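Local coordinates for protein aspartate aminotransferase (PDB 3MEB) that probably catalyses the pyridoxal-phosphate-dependent transfer of an amino group from L-aspartate to 2-oxoglutarate, giving oxaloacetate and L-glutamate, as a homodimer, at residues 50-55 with 427-432; 273-278 with 284-289. All coordinates share one frame; numbering follows the deposited sequence.

Overall arrangement
Contact 1 joins strand 52-54, near the start of the ordered chain, to the beginning of the last helix, 430-443. It lies toward the periphery, about 24 Å from the centre of the chain. Contact 2 falls between these segments in sequence and is buried, about 9 Å from that centre. It pairs two neighbouring strands, 269-274 and 287-292, of the seven-stranded mixed sheet. The centres of contacts 1 and 2 are about 27 Å apart. Their nearest atoms are about 9 Å apart, without touching. This fits the two-domain aminotransferase fold. Contact 1 brings parts from early and late in the chain together in the small domain. Contact 2 contributes Ser274, Ser276, Lys277 and Arg285 to the cofactor pocket of the large domain.

Contact 1: 50-55 with 427-432; sequences KKVNLG and ESNCDY
Lys50 meets Tyr432 through its carbon chain and not its ammonium group, and no direct hydrogen bond links segments 50-55 and 427-432. The two side chains cross at about a right angle. Lys50 CB makes an off-centre CH-pi contact, 4.2 Å from the centroid of the Tyr432 ring and 29° off the ring normal. The lysine chain is extended beyond CG, which carries Lys50 CD to 3.6 Å from Tyr432 CE1 while NZ extends beyond the ring. The carbonyl Lys50 O approaches the ring obliquely, 3.3 Å from Tyr432 CE2.

Val52 packs with both methyls. Its CG2 lies 3.9 Å from Tyr432 CD2. With CG1 anti to the backbone N (chi1 -177°), that methyl reaches the amide of Asn429, 3.7 Å from ND2. A water links the backbone carbonyl of Lys51 to the Asn429 side chain: it donates to Lys51 O at 3.0 Å and accepts from Asn429 ND2 at 3.2 Å.

The polar ends find further partners. Asn429 OD1 accepts from Thr426 N, and ND2 also donates to Gly424 O. Tyr432 OH is bonded to Trp409 O. Strand 411-413 runs parallel to strand 52-54, and its Ile411 touches both Val52 and Tyr432. The contact thus joins the small-domain strand to the start of helix 430-443.

Apart from the Lys50 carbonyl and the Asn429 amide, the junction is aliphatic carbon against a ring, with one water carrying the polar link. Bonds at both ends of the Asn429 amide fix its rotation, and the tyrosine hydroxyl is tied to main chain outside the two segments.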
loop_
_atom_site.group_PDB
_atom_site.type_symbol
_atom_site.label_atom_id
_atom_site.label_comp_id
_atom_site.label_asym_id
_atom_site.label_seq_id
_atom_site.Cartn_x
_atom_site.Cartn_y
_atom_site.Cartn_z
ATOM N N LYS A 50 -32.455 -15.293 1.105
ATOM C CA LYS A 50 -32.861 -14.320 0.070
ATOM C C LYS A 50 -32.119 -12.964 0.122
ATOM O O LYS A 50 -32.486 -11.998 -0.591
ATOM C CB LYS A 50 -34.377 -14.079 0.161
ATOM C CG LYS A 50 -35.242 -15.291 -0.194
ATOM C CD LYS A 50 -36.712 -14.898 -0.241
ATOM C CE LYS A 50 -37.616 -16.075 -0.627
ATOM N NZ LYS A 50 -38.996 -15.985 -0.047
ATOM N N LYS A 51 -31.064 -12.903 0.921
ATOM C CA LYS A 51 -30.252 -11.691 1.061
ATOM C C LYS A 51 -29.668 -11.192 -0.258
ATOM O O LYS A 51 -29.300 -11.983 -1.120
ATOM C CB LYS A 51 -29.104 -11.919 2.065
ATOM C CG LYS A 51 -28.100 -12.982 1.688
ATOM C CD LYS A 51 -27.172 -13.180 2.856
ATOM C CE LYS A 51 -25.931 -13.973 2.536
ATOM N NZ LYS A 51 -25.044 -14.003 3.726
ATOM N N VAL A 52 -29.564 -9.879 -0.404
ATOM C CA VAL A 52 -29.084 -9.271 -1.675
ATOM C C VAL A 52 -28.069 -8.205 -1.308
ATOM O O VAL A 52 -28.396 -7.294 -0.525
ATOM C CB VAL A 52 -30.221 -8.608 -2.499
ATOM C CG1 VAL A 52 -29.665 -8.077 -3.839
ATOM C CG2 VAL A 52 -31.439 -9.601 -2.748
ATOM N N ASN A 53 -26.860 -8.285 -1.876
ATOM C CA ASN A 53 -25.821 -7.289 -1.597
ATOM C C ASN A 53 -25.790 -6.216 -2.665
ATOM O O ASN A 53 -25.347 -6.477 -3.765
ATOM C CB ASN A 53 -24.434 -7.946 -1.519
ATOM C CG ASN A 53 -23.336 -6.970 -1.071
ATOM O OD1 ASN A 53 -23.594 -5.780 -0.802
ATOM N ND2 ASN A 53 -22.086 -7.491 -0.957
ATOM N N LEU A 54 -26.250 -5.001 -2.358
ATOM C CA LEU A 54 -26.298 -3.938 -3.393
ATOM C C LEU A 54 -25.475 -2.746 -2.886
ATOM O O LEU A 54 -25.840 -1.602 -3.095
ATOM C CB LEU A 54 -27.754 -3.507 -3.658
ATOM C CG LEU A 54 -28.710 -4.619 -4.064
ATOM C CD1 LEU A 54 -30.176 -4.090 -4.166
ATOM C CD2 LEU A 54 -28.244 -5.186 -5.407
ATOM N N GLY A 55 -24.373 -3.055 -2.217
ATOM C CA GLY A 55 -23.580 -2.086 -1.464
ATOM C C GLY A 55 -22.353 -1.644 -2.233
ATOM O O GLY A 55 -22.448 -0.790 -3.123
ATOM N N GLU A 427 -31.113 -12.121 -12.509
ATOM C CA GLU A 427 -32.424 -12.514 -12.982
ATOM C C GLU A 427 -33.288 -13.102 -11.860
ATOM O O GLU A 427 -34.504 -12.916 -11.850
ATOM C CB GLU A 427 -32.298 -13.499 -14.146
ATOM C CG GLU A 427 -31.488 -12.919 -15.298
ATOM C CD GLU A 427 -32.165 -13.079 -16.641
ATOM O OE1 GLU A 427 -32.382 -14.255 -17.069
ATOM O OE2 GLU A 427 -32.462 -12.010 -17.253
ATOM N N SER A 428 -32.661 -13.798 -10.922
ATOM C CA SER A 428 -33.377 -14.479 -9.847
ATOM C C SER A 428 -33.866 -13.555 -8.748
ATOM O O SER A 428 -34.906 -13.837 -8.132
ATOM C CB SER A 428 -32.481 -15.509 -9.219
ATOM O OG SER A 428 -32.224 -16.522 -10.168
ATOM N N ASN A 429 -33.115 -12.477 -8.495
ATOM C CA ASN A 429 -33.414 -11.591 -7.377
ATOM C C ASN A 429 -34.005 -10.218 -7.674
ATOM O O ASN A 429 -34.343 -9.530 -6.714
ATOM C CB ASN A 429 -32.187 -11.441 -6.435
ATOM C CG ASN A 429 -31.106 -10.487 -6.959
ATOM O OD1 ASN A 429 -31.346 -9.609 -7.787
ATOM N ND2 ASN A 429 -29.888 -10.687 -6.469
ATOM N N CYS A 430 -34.118 -9.785 -8.940
ATOM C CA CYS A 430 -34.637 -8.437 -9.221
ATOM C C CYS A 430 -36.063 -8.251 -8.718
ATOM O O CYS A 430 -36.409 -7.226 -8.121
ATOM C CB CYS A 430 -34.658 -8.114 -10.729
ATOM S SG CYS A 430 -33.164 -7.395 -11.462
ATOM N N ASP A 431 -36.910 -9.238 -8.971
ATOM C CA ASP A 431 -38.300 -9.074 -8.593
ATOM C C ASP A 431 -38.442 -9.038 -7.089
ATOM O O ASP A 431 -39.312 -8.366 -6.564
ATOM C CB ASP A 431 -39.180 -10.162 -9.183
ATOM C CG ASP A 431 -40.610 -9.732 -9.248
ATOM O OD1 ASP A 431 -40.895 -8.711 -9.915
ATOM O OD2 ASP A 431 -41.443 -10.375 -8.587
ATOM N N TYR A 432 -37.579 -9.769 -6.398
ATOM C CA TYR A 432 -37.529 -9.697 -4.956
ATOM C C TYR A 432 -37.170 -8.281 -4.498
ATOM O O TYR A 432 -37.839 -7.711 -3.627
ATOM C CB TYR A 432 -36.524 -10.711 -4.435
ATOM C CG TYR A 432 -36.357 -10.714 -2.951
ATOM C CD1 TYR A 432 -37.257 -11.395 -2.125
ATOM C CD2 TYR A 432 -35.276 -10.049 -2.352
ATOM C CE1 TYR A 432 -37.101 -11.394 -0.742
ATOM C CE2 TYR A 432 -35.104 -10.065 -0.959
ATOM C CZ TYR A 432 -36.013 -10.735 -0.171
ATOM O OH TYR A 432 -35.837 -10.741 1.183
HETATM O O HOH W 1 -29.003 -12.586 -4.091
#

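Contact 2: 273-278 with 284-289; sequences QSFSKN and ERIGCL. With SO4 (sulfate ion), chain E; SO4 (sulfate ion), chain C.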
loop_
_atom_site.group_PDB
_atom_site.type_symbol
_atom_site.label_atom_id
_atom_site.label_comp_id
_atom_site.label_asym_id
_atom_site.label_seq_id
_atom_site.Cartn_x
_atom_site.Cartn_y
_atom_site.Cartn_z
ATOM N N GLN A 273 -5.637 6.409 -11.386
ATOM C CA GLN A 273 -6.201 5.375 -12.280
ATOM C C GLN A 273 -6.293 4.034 -11.566
ATOM O O GLN A 273 -5.261 3.477 -11.190
ATOM C CB GLN A 273 -5.328 5.287 -13.528
ATOM C CG GLN A 273 -5.719 4.146 -14.518
ATOM C CD GLN A 273 -4.731 3.998 -15.661
ATOM O OE1 GLN A 273 -3.548 4.326 -15.523
ATOM N NE2 GLN A 273 -5.197 3.467 -16.775
ATOM N N SER A 274 -7.504 3.541 -11.334
ATOM C CA SER A 274 -7.741 2.250 -10.633
ATOM C C SER A 274 -8.046 1.121 -11.607
ATOM O O SER A 274 -8.776 1.325 -12.590
ATOM C CB SER A 274 -8.920 2.406 -9.656
ATOM O OG SER A 274 -9.498 1.150 -9.264
ATOM N N PHE A 275 -7.467 -0.045 -11.351
ATOM C CA PHE A 275 -7.809 -1.283 -12.068
ATOM C C PHE A 275 -8.621 -2.261 -11.180
ATOM O O PHE A 275 -8.797 -3.435 -11.508
ATOM C CB PHE A 275 -6.534 -1.937 -12.606
ATOM C CG PHE A 275 -5.717 -1.036 -13.525
ATOM C CD1 PHE A 275 -6.313 -0.436 -14.616
ATOM C CD2 PHE A 275 -4.364 -0.771 -13.274
ATOM C CE1 PHE A 275 -5.566 0.425 -15.481
ATOM C CE2 PHE A 275 -3.614 0.081 -14.108
ATOM C CZ PHE A 275 -4.225 0.666 -15.231
ATOM N N SER A 276 -9.215 -1.747 -10.111
ATOM C CA SER A 276 -10.053 -2.578 -9.232
ATOM C C SER A 276 -11.324 -3.088 -9.928
ATOM O O SER A 276 -11.734 -4.256 -9.739
ATOM C CB SER A 276 -10.487 -1.801 -7.998
ATOM O OG SER A 276 -9.407 -1.617 -7.106
ATOM N N LYS A 277 -11.962 -2.222 -10.701
ATOM C CA LYS A 277 -13.265 -2.559 -11.244
ATOM C C LYS A 277 -13.168 -3.068 -12.675
ATOM O O LYS A 277 -13.724 -4.109 -12.996
ATOM C CB LYS A 277 -14.208 -1.369 -11.158
ATOM C CG LYS A 277 -14.606 -1.020 -9.712
ATOM C CD LYS A 277 -13.872 0.155 -9.221
ATOM C CE LYS A 277 -14.592 0.768 -8.018
ATOM N NZ LYS A 277 -14.789 -0.141 -6.853
ATOM N N ASN A 278 -12.472 -2.337 -13.547
ATOM C CA ASN A 278 -12.381 -2.783 -14.923
ATOM C C ASN A 278 -11.612 -4.107 -15.107
ATOM O O ASN A 278 -12.065 -4.953 -15.886
ATOM C CB ASN A 278 -11.909 -1.682 -15.894
ATOM C CG ASN A 278 -10.631 -1.000 -15.478
ATOM O OD1 ASN A 278 -9.823 -1.527 -14.716
ATOM N ND2 ASN A 278 -10.452 0.245 -15.979
ATOM N N GLU A 284 -6.066 -6.992 -5.193
ATOM C CA GLU A 284 -4.643 -6.894 -5.538
ATOM C C GLU A 284 -4.057 -5.500 -5.272
ATOM O O GLU A 284 -2.841 -5.364 -5.136
ATOM C CB GLU A 284 -4.367 -7.242 -7.009
ATOM C CG GLU A 284 -4.918 -8.602 -7.443
ATOM C CD GLU A 284 -4.184 -9.781 -6.881
ATOM O OE1 GLU A 284 -3.200 -9.607 -6.156
ATOM O OE2 GLU A 284 -4.579 -10.919 -7.207
ATOM N N ARG A 285 -4.915 -4.489 -5.225
ATOM C CA ARG A 285 -4.519 -3.091 -4.966
ATOM C C ARG A 285 -3.564 -2.505 -6.032
ATOM O O ARG A 285 -2.405 -2.123 -5.750
ATOM C CB ARG A 285 -3.895 -2.948 -3.568
ATOM C CG ARG A 285 -4.633 -3.656 -2.439
ATOM C CD ARG A 285 -6.132 -3.326 -2.342
ATOM N NE ARG A 285 -6.375 -1.912 -2.149
ATOM C CZ ARG A 285 -7.219 -1.188 -2.879
ATOM N NH1 ARG A 285 -7.901 -1.754 -3.861
ATOM N NH2 ARG A 285 -7.390 0.109 -2.628
ATOM N N ILE A 286 -4.071 -2.424 -7.247
ATOM C CA ILE A 286 -3.259 -2.079 -8.401
ATOM C C ILE A 286 -3.872 -0.903 -9.130
ATOM O O ILE A 286 -5.060 -0.908 -9.502
ATOM C CB ILE A 286 -2.966 -3.281 -9.356
ATOM C CG1 ILE A 286 -2.020 -2.845 -10.486
ATOM C CG2 ILE A 286 -4.272 -3.926 -9.976
ATOM C CD1 ILE A 286 -0.626 -2.333 -10.026
ATOM N N GLY A 287 -3.053 0.140 -9.275
ATOM C CA GLY A 287 -3.430 1.349 -9.978
ATOM C C GLY A 287 -2.195 2.141 -10.350
ATOM O O GLY A 287 -1.074 1.686 -10.142
ATOM N N CYS A 288 -2.409 3.333 -10.912
ATOM C CA CYS A 288 -1.313 4.191 -11.355
ATOM C C CYS A 288 -1.701 5.650 -11.211
ATOM O O CYS A 288 -2.867 6.019 -11.493
ATOM C CB CYS A 288 -0.984 3.909 -12.810
ATOM S SG CYS A 288 0.636 4.508 -13.373
ATOM N N LEU A 289 -0.717 6.447 -10.805
ATOM C CA LEU A 289 -0.823 7.913 -10.718
ATOM C C LEU A 289 -0.080 8.531 -11.904
ATOM O O LEU A 289 1.079 8.138 -12.194
ATOM C CB LEU A 289 -0.228 8.421 -9.429
ATOM C CG LEU A 289 -0.301 9.922 -9.149
ATOM C CD1 LEU A 289 -1.763 10.456 -9.259
ATOM C CD2 LEU A 289 0.290 10.176 -7.765
HETATM S S SO4 E . -9.723 1.442 -5.112
HETATM O O1 SO4 E . -9.481 2.070 -6.390
HETATM O O2 SO4 E . -11.080 1.763 -4.739
HETATM O O3 SO4 E . -9.639 -0.013 -5.226
HETATM O O4 SO4 E . -8.837 1.986 -4.101
HETATM S S SO4 C . -17.286 1.915 -3.884
HETATM O O1 SO4 C . -17.747 3.316 -4.013
HETATM O O2 SO4 C . -18.323 1.033 -3.368
HETATM O O3 SO4 C . -16.822 1.479 -5.181
HETATM O O4 SO4 C . -16.165 1.950 -2.971
HETATM O O HOH W 2 -6.974 -3.163 -7.332
#
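Arg285 and the serines Ser274 and Ser276 turn their polar ends toward one bound sulfate, while Phe275 and Ile286 pack together. The arginine chain is bent at chi2 and chi3 (-52° and -59°), which folds the guanidinium back toward segment 273-278. Edge-on to the chain E sulfate, Arg285 NH1 donates to its O3 at 2.8 Å and Arg285 NH2 to its O4 at 2.8 Å, both nearly straight. Ser274 OG lies 3.0 Å from O1 of the chain E sulfate and also accepts from Ser276 N, forming an ST turn. A water donates to Ser276 OG and accepts from Ile286 N at 3.0 Å, bridging the segments. Lys277 NZ instead donates to the chain C sulfate, and is also hydrogen-bonded to Gly57 O and to Tyr90 OH of the second subunit.

Ser274, Ser276, Lys277 and Arg285 belong to the pyridoxal-phosphate pocket. The chain E sulfate, probably from the crystallisation liquor, sits where Arg285 and the serines would be expected to hold the cofactor phosphate; a modelled pyridoxal-5'-phosphate also touches this site. Ser127 and Thr129 of the same chain and Tyr90 of the second subunit also hydrogen-bond this sulfate. Arg285 NH2 donates to Trp322 O of that subunit.

Away from the ion, Phe275 CB rests 4.0 Å from Ile286 CG2. Phe275 N donates to Ile286 O at 3.2 Å. Gln273 and Cys288 form an antiparallel hydrogen-bonded pair, with Gln273 N 2.8 Å from Cys288 O. Their side chains share a face of the sheet, and Gln273 OE1 is hydrogen-bonded to His290 NE2. Ser274 and Gly287 form the next, non-hydrogen-bonded pair.

Helix 97-108 packs on Gln273, Phe275, Ile286 and Cys288, and helix 327-337 adds to Phe275 and Ile286. In the sheet, strand 287-292 runs antiparallel to both its neighbours, 269-274 and 120-125.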